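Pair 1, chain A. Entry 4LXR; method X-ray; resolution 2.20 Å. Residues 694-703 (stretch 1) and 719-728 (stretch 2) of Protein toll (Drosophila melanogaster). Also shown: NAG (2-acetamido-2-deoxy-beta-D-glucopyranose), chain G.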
# COMPACT_ATOMS: atom_id res chain seq x y z
N ILE A 694 40.52 -44.43 22.22
CA ILE A 694 41.54 -44.48 23.25
C ILE A 694 42.91 -44.19 22.66
O ILE A 694 43.92 -44.70 23.14
CB ILE A 694 41.57 -45.83 24.00
CG1 ILE A 694 41.63 -47.00 23.02
CG2 ILE A 694 40.39 -45.92 24.97
CD1 ILE A 694 41.36 -48.36 23.62
N SER A 695 42.93 -43.39 21.61
CA SER A 695 44.19 -42.94 21.02
C SER A 695 44.94 -41.98 21.96
O SER A 695 44.35 -41.35 22.84
CB SER A 695 43.96 -42.29 19.65
OG SER A 695 43.08 -41.17 19.74
N TRP A 696 46.25 -41.87 21.75
CA TRP A 696 47.11 -40.99 22.54
C TRP A 696 46.93 -41.18 24.04
O TRP A 696 46.77 -40.22 24.79
CB TRP A 696 46.94 -39.53 22.11
CG TRP A 696 47.28 -39.40 20.66
CD1 TRP A 696 46.40 -39.37 19.61
CD2 TRP A 696 48.59 -39.37 20.09
NE1 TRP A 696 47.10 -39.31 18.42
CE2 TRP A 696 48.44 -39.30 18.69
CE3 TRP A 696 49.88 -39.39 20.63
CZ2 TRP A 696 49.53 -39.25 17.83
CZ3 TRP A 696 50.97 -39.34 19.77
CH2 TRP A 696 50.78 -39.27 18.38
N ASN A 697 46.97 -42.44 24.46
CA ASN A 697 46.99 -42.77 25.87
C ASN A 697 48.32 -43.44 26.21
O ASN A 697 49.30 -43.20 25.51
CB ASN A 697 45.77 -43.61 26.25
CG ASN A 697 44.55 -42.75 26.57
OD1 ASN A 697 44.28 -42.47 27.73
ND2 ASN A 697 43.82 -42.31 25.54
N HIS A 698 48.37 -44.26 27.26
CA HIS A 698 49.63 -44.93 27.64
C HIS A 698 49.53 -46.45 27.51
O HIS A 698 50.12 -47.18 28.30
CB HIS A 698 50.02 -44.60 29.09
CG HIS A 698 50.37 -43.16 29.33
ND1 HIS A 698 50.29 -42.20 28.34
CD2 HIS A 698 50.79 -42.52 30.45
CE1 HIS A 698 50.65 -41.03 28.84
NE2 HIS A 698 50.96 -41.20 30.12
N LEU A 699 48.77 -46.92 26.52
CA LEU A 699 48.45 -48.34 26.43
C LEU A 699 49.55 -49.12 25.75
O LEU A 699 50.13 -48.68 24.76
CB LEU A 699 47.14 -48.54 25.66
CG LEU A 699 45.88 -47.84 26.19
CD1 LEU A 699 44.77 -48.01 25.16
CD2 LEU A 699 45.46 -48.43 27.52
N GLN A 700 49.83 -50.30 26.28
CA GLN A 700 50.87 -51.15 25.71
C GLN A 700 50.28 -52.39 25.07
O GLN A 700 50.91 -53.03 24.22
CB GLN A 700 51.88 -51.53 26.79
CG GLN A 700 52.62 -50.34 27.37
CD GLN A 700 53.94 -50.72 28.01
OE1 GLN A 700 54.53 -51.74 27.67
NE2 GLN A 700 54.41 -49.89 28.93
N MET A 701 49.05 -52.71 25.45
CA MET A 701 48.46 -53.98 25.07
C MET A 701 46.94 -53.97 25.28
O MET A 701 46.44 -53.15 26.05
CB MET A 701 49.14 -55.10 25.88
CG MET A 701 48.33 -56.35 26.15
SD MET A 701 47.35 -56.19 27.64
CE MET A 701 46.88 -57.91 27.89
N LEU A 702 46.22 -54.85 24.60
CA LEU A 702 44.78 -55.00 24.80
C LEU A 702 44.42 -56.48 24.97
O LEU A 702 44.68 -57.29 24.08
CB LEU A 702 44.03 -54.44 23.60
CG LEU A 702 43.17 -53.18 23.74
CD1 LEU A 702 43.79 -52.16 24.68
CD2 LEU A 702 42.96 -52.59 22.35
N ASN A 703 43.79 -56.81 26.09
CA ASN A 703 43.33 -58.17 26.36
C ASN A 703 42.39 -58.69 25.27
O ASN A 703 41.62 -57.92 24.69
CB ASN A 703 42.64 -58.24 27.72
CG ASN A 703 42.70 -59.62 28.34
OD1 ASN A 703 42.90 -60.62 27.64
ND2 ASN A 703 42.54 -59.69 29.66
N VAL A 719 36.68 -48.01 16.77
CA VAL A 719 37.84 -47.81 17.65
C VAL A 719 38.96 -46.93 17.08
O VAL A 719 39.30 -47.02 15.90
CB VAL A 719 38.53 -49.15 18.00
CG1 VAL A 719 39.11 -49.08 19.39
CG2 VAL A 719 37.56 -50.31 17.88
N LYS A 720 39.59 -46.14 17.93
CA LYS A 720 40.85 -45.49 17.56
C LYS A 720 41.97 -45.91 18.49
O LYS A 720 41.81 -45.91 19.72
CB LYS A 720 40.69 -43.96 17.51
CG LYS A 720 39.70 -43.49 16.43
CD LYS A 720 39.72 -41.99 16.27
CE LYS A 720 38.50 -41.51 15.48
NZ LYS A 720 38.29 -40.03 15.56
N LEU A 721 43.11 -46.29 17.92
CA LEU A 721 44.15 -46.96 18.69
C LEU A 721 45.57 -46.39 18.55
O LEU A 721 46.49 -46.88 19.23
CB LEU A 721 44.17 -48.45 18.36
CG LEU A 721 42.91 -49.25 18.66
CD1 LEU A 721 43.00 -50.63 18.00
CD2 LEU A 721 42.73 -49.35 20.17
N SER A 722 45.75 -45.38 17.70
CA SER A 722 47.09 -44.85 17.44
C SER A 722 47.55 -43.95 18.57
O SER A 722 46.77 -43.58 19.44
CB SER A 722 47.15 -44.10 16.10
OG SER A 722 46.38 -42.90 16.14
N GLY A 723 48.84 -43.60 18.56
CA GLY A 723 49.41 -42.77 19.60
C GLY A 723 49.64 -43.51 20.91
O GLY A 723 49.89 -42.89 21.94
N ASN A 724 49.56 -44.83 20.88
CA ASN A 724 49.83 -45.63 22.08
C ASN A 724 51.15 -46.39 21.96
O ASN A 724 51.51 -46.85 20.88
CB ASN A 724 48.68 -46.59 22.36
CG ASN A 724 47.45 -45.89 22.92
OD1 ASN A 724 47.39 -45.60 24.11
ND2 ASN A 724 46.48 -45.61 22.06
N PRO A 725 51.87 -46.54 23.08
CA PRO A 725 53.14 -47.29 23.08
C PRO A 725 52.91 -48.80 23.08
O PRO A 725 53.18 -49.46 24.09
CB PRO A 725 53.81 -46.87 24.39
CG PRO A 725 52.67 -46.50 25.29
CD PRO A 725 51.59 -45.92 24.39
N TRP A 726 52.42 -49.33 21.96
CA TRP A 726 52.10 -50.75 21.86
C TRP A 726 53.33 -51.66 22.03
O TRP A 726 54.39 -51.40 21.45
CB TRP A 726 51.37 -51.05 20.54
CG TRP A 726 50.09 -50.28 20.40
CD1 TRP A 726 49.83 -49.28 19.52
CD2 TRP A 726 48.91 -50.44 21.19
NE1 TRP A 726 48.55 -48.81 19.70
CE2 TRP A 726 47.96 -49.50 20.72
CE3 TRP A 726 48.55 -51.28 22.25
CZ2 TRP A 726 46.68 -49.39 21.27
CZ3 TRP A 726 47.28 -51.16 22.80
CH2 TRP A 726 46.36 -50.22 22.31
N MET A 727 53.18 -52.69 22.86
CA MET A 727 54.23 -53.68 23.08
C MET A 727 54.01 -54.84 22.12
O MET A 727 53.15 -55.69 22.34
CB MET A 727 54.19 -54.17 24.54
CG MET A 727 55.14 -55.32 24.86
SD MET A 727 56.88 -54.85 24.76
CE MET A 727 56.87 -53.27 25.60
N CYS A 728 54.78 -54.84 21.04
CA CYS A 728 54.61 -55.84 19.98
C CYS A 728 55.55 -57.04 20.15
O CYS A 728 56.55 -57.16 19.46
CB CYS A 728 54.74 -55.19 18.60
SG CYS A 728 53.46 -53.88 18.32
C1 NAG G . 50.11 -38.24 32.52
C2 NAG G . 50.83 -37.70 33.76
C3 NAG G . 51.72 -36.52 33.37
C4 NAG G . 52.64 -36.88 32.21
C5 NAG G . 51.84 -37.49 31.06
C6 NAG G . 52.70 -38.04 29.95
C7 NAG G . 49.37 -38.10 35.70
C8 NAG G . 48.37 -37.48 36.65
N2 NAG G . 49.86 -37.28 34.76
O3 NAG G . 52.49 -36.09 34.48
O4 NAG G . 53.29 -35.70 31.76
O5 NAG G . 51.06 -38.59 31.54
O6 NAG G . 52.43 -37.39 28.71
O7 NAG G . 49.71 -39.27 35.79
O HOH W 1 50.07 -40.95 24.15

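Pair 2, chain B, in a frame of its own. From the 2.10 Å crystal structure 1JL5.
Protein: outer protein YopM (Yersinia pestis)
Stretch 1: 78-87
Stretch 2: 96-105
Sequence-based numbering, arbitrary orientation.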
# COMPACT_ATOMS: atom_id res chain seq x y z
N LEU B 78 22.30 12.13 26.05
CA LEU B 78 22.53 13.08 24.97
C LEU B 78 21.89 12.56 23.70
O LEU B 78 22.47 12.64 22.62
CB LEU B 78 24.03 13.24 24.75
CG LEU B 78 24.82 13.61 26.00
CD1 LEU B 78 26.31 13.56 25.71
CD2 LEU B 78 24.40 14.99 26.46
N ASN B 79 20.68 12.02 23.83
CA ASN B 79 20.00 11.46 22.67
C ASN B 79 19.58 12.48 21.64
O ASN B 79 19.14 13.58 21.95
CB ASN B 79 18.76 10.67 23.09
CG ASN B 79 19.10 9.48 23.94
OD1 ASN B 79 20.19 8.91 23.82
ND2 ASN B 79 18.17 9.08 24.79
N ASN B 80 19.73 12.08 20.38
CA ASN B 80 19.33 12.89 19.25
C ASN B 80 19.80 14.34 19.32
O ASN B 80 19.01 15.26 19.10
CB ASN B 80 17.81 12.83 19.12
CG ASN B 80 17.35 13.23 17.75
OD1 ASN B 80 17.93 12.81 16.75
ND2 ASN B 80 16.30 14.04 17.68
N LEU B 81 21.07 14.53 19.62
CA LEU B 81 21.63 15.88 19.70
C LEU B 81 22.52 16.12 18.50
O LEU B 81 23.21 17.13 18.42
CB LEU B 81 22.41 16.05 21.00
CG LEU B 81 21.54 15.97 22.25
CD1 LEU B 81 22.39 16.26 23.49
CD2 LEU B 81 20.40 16.97 22.14
N GLY B 82 22.49 15.19 17.56
CA GLY B 82 23.29 15.30 16.35
C GLY B 82 24.77 15.43 16.63
O GLY B 82 25.52 15.93 15.80
N LEU B 83 25.20 14.95 17.79
CA LEU B 83 26.60 15.03 18.16
C LEU B 83 27.48 14.14 17.30
O LEU B 83 27.28 12.94 17.23
CB LEU B 83 26.76 14.64 19.62
CG LEU B 83 25.77 15.37 20.53
CD1 LEU B 83 26.04 14.99 21.98
CD2 LEU B 83 25.89 16.87 20.33
N SER B 84 28.46 14.75 16.63
CA SER B 84 29.38 13.99 15.80
C SER B 84 30.49 13.46 16.69
O SER B 84 31.35 12.70 16.25
CB SER B 84 29.96 14.86 14.69
OG SER B 84 30.59 16.01 15.23
N SER B 85 30.46 13.87 17.95
CA SER B 85 31.45 13.41 18.91
C SER B 85 30.97 13.80 20.28
O SER B 85 30.08 14.63 20.43
CB SER B 85 32.82 14.05 18.67
OG SER B 85 32.82 15.39 19.13
N LEU B 86 31.55 13.16 21.29
CA LEU B 86 31.21 13.47 22.65
C LEU B 86 32.50 13.93 23.28
O LEU B 86 33.57 13.43 22.95
CB LEU B 86 30.71 12.24 23.40
CG LEU B 86 29.39 11.63 22.92
CD1 LEU B 86 28.98 10.52 23.88
CD2 LEU B 86 28.32 12.71 22.86
N PRO B 87 32.43 14.92 24.16
CA PRO B 87 33.65 15.39 24.80
C PRO B 87 33.89 14.41 25.94
O PRO B 87 33.16 13.42 26.07
CB PRO B 87 33.25 16.76 25.30
CG PRO B 87 31.84 16.53 25.73
CD PRO B 87 31.26 15.71 24.60
N LEU B 96 25.79 6.00 29.92
CA LEU B 96 25.94 6.95 28.84
C LEU B 96 24.88 6.66 27.80
O LEU B 96 24.90 5.62 27.15
CB LEU B 96 27.31 6.84 28.18
CG LEU B 96 27.41 7.67 26.89
CD1 LEU B 96 27.15 9.14 27.20
CD2 LEU B 96 28.77 7.48 26.25
N VAL B 97 23.93 7.58 27.66
CA VAL B 97 22.88 7.43 26.68
C VAL B 97 23.12 8.53 25.66
O VAL B 97 22.81 9.70 25.91
CB VAL B 97 21.49 7.59 27.31
CG1 VAL B 97 20.41 7.36 26.26
CG2 VAL B 97 21.33 6.61 28.47
N ALA B 98 23.70 8.17 24.53
CA ALA B 98 23.99 9.13 23.47
C ALA B 98 23.43 8.57 22.18
O ALA B 98 24.07 8.61 21.13
CB ALA B 98 25.49 9.35 23.36
N SER B 99 22.22 8.04 22.27
CA SER B 99 21.56 7.46 21.12
C SER B 99 21.24 8.53 20.11
O SER B 99 21.10 9.71 20.45
CB SER B 99 20.27 6.78 21.55
OG SER B 99 20.50 5.92 22.66
N CYS B 100 21.12 8.12 18.85
CA CYS B 100 20.77 9.02 17.78
C CYS B 100 21.61 10.27 17.66
O CYS B 100 21.13 11.38 17.81
CB CYS B 100 19.30 9.40 17.91
SG CYS B 100 18.22 7.95 17.96
N ASN B 101 22.89 10.08 17.39
CA ASN B 101 23.80 11.18 17.19
C ASN B 101 24.60 10.74 15.99
O ASN B 101 24.21 9.80 15.30
CB ASN B 101 24.69 11.38 18.42
CG ASN B 101 23.96 12.04 19.57
OD1 ASN B 101 23.54 13.19 19.47
ND2 ASN B 101 23.78 11.31 20.66
N SER B 102 25.71 11.42 15.71
CA SER B 102 26.54 11.06 14.57
C SER B 102 27.90 10.65 15.09
O SER B 102 28.92 10.86 14.43
CB SER B 102 26.70 12.24 13.63
OG SER B 102 25.44 12.64 13.13
N LEU B 103 27.91 10.06 16.27
CA LEU B 103 29.15 9.63 16.88
C LEU B 103 29.85 8.61 16.01
O LEU B 103 29.27 7.59 15.64
CB LEU B 103 28.88 9.03 18.26
CG LEU B 103 28.18 9.97 19.24
CD1 LEU B 103 27.90 9.24 20.53
CD2 LEU B 103 29.03 11.21 19.48
N THR B 104 31.09 8.89 15.65
CA THR B 104 31.86 7.97 14.84
C THR B 104 32.88 7.37 15.78
O THR B 104 33.53 6.37 15.49
CB THR B 104 32.59 8.69 13.70
OG1 THR B 104 33.46 9.69 14.26
CG2 THR B 104 31.59 9.35 12.77
N GLU B 105 33.00 8.01 16.94
CA GLU B 105 33.95 7.59 17.95
C GLU B 105 33.30 7.89 19.29
O GLU B 105 32.42 8.73 19.39
CB GLU B 105 35.23 8.41 17.81
CG GLU B 105 36.51 7.67 18.11
CD GLU B 105 36.78 6.55 17.12
OE1 GLU B 105 36.06 5.53 17.17
OE2 GLU B 105 37.70 6.70 16.29
O HOH W 2 20.88 13.46 16.41
O HOH W 3 32.85 10.77 17.12
O HOH W 4 32.95 10.95 20.73

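What backbone arrangement do the two pairs share? In each, a short strand end and the loop after it lie against an irregular stretch earlier in the same chain, and 14 central residues superpose with an RMSD of 0.8 Å. Main-chain bonds set the register. Trp696(A) N donates to Ser722(A) O at 2.9 Å in pair 1, and at the matching positions Asn80(B) N donates to Ser99(B) O at 2.7 Å in pair 2. Both donor residues have positive phi, near 50°, so the turn is alike although the side chains differ.

How does one asparagine hold both loops together? Asn724(A) and Asn101(B) coincide, their side-chain centres only 0.3 Å apart, and each turns its amide toward backbone atoms of both stretches. Asn724(A) ND2 donates to Ile694(A) O (2.9 Å) across the contact and to Leu721(A) O (3.1 Å) in its own stretch; Asn101(B) ND2 does the same with Leu78(B) O (2.7 Å) and Ala98(B) O (2.8 Å). On the acceptor side, Leu699(A) N reaches Asn724(A) OD1 at 3.1 Å and Leu83(B) N reaches Asn101(B) OD1 at 2.9 Å. A second amide joins each oxygen: Asn697(A) N to Asn724(A) OD1, a weak bond of 3.2 Å, and Leu81(B) N to Asn101(B) OD1 at 2.8 Å.

What fills the space beside the turn? In pair 1 the indole of Trp696(A) lies over Gly723(A), whose CA sits 3.5 Å from the centroid of the six-membered ring, almost on its normal. An ideal CB on Gly723(A) would come 2.2 Å from Trp696(A) CD2, so the ring occupies the room a side chain would need. Pair 2 places Asn80(B) and Cys100(B) at these positions, with no ring to cover the backbone, and the CB of Cys100(B) points toward the other stretch. One position earlier, Asn79(B) OD1 accepts a bond from Ser99(B) N at 2.7 Å.

How is the apolar side packed? Leu699(A) and Leu83(B) overlap almost exactly, but their partners differ in size. Trp726(A) brings CH2 to within 3.8 Å of Leu699(A) CB and 4.0 Å of Leu702(A) CD1, while its NE1 donates to Leu721(A) O at 2.9 Å. The smaller Leu103(B) takes the matching position, its CD2 lying 4.1 Å from Leu83(B) CB and 3.5 Å from Leu86(B) CG. Leu702(A) CD2 also meets Leu721(A) CD2 at 3.9 Å; where pair 2 has the short Ala98(B), Leu86(B) CD1 still reaches Ala98(B) CB at 3.7 Å.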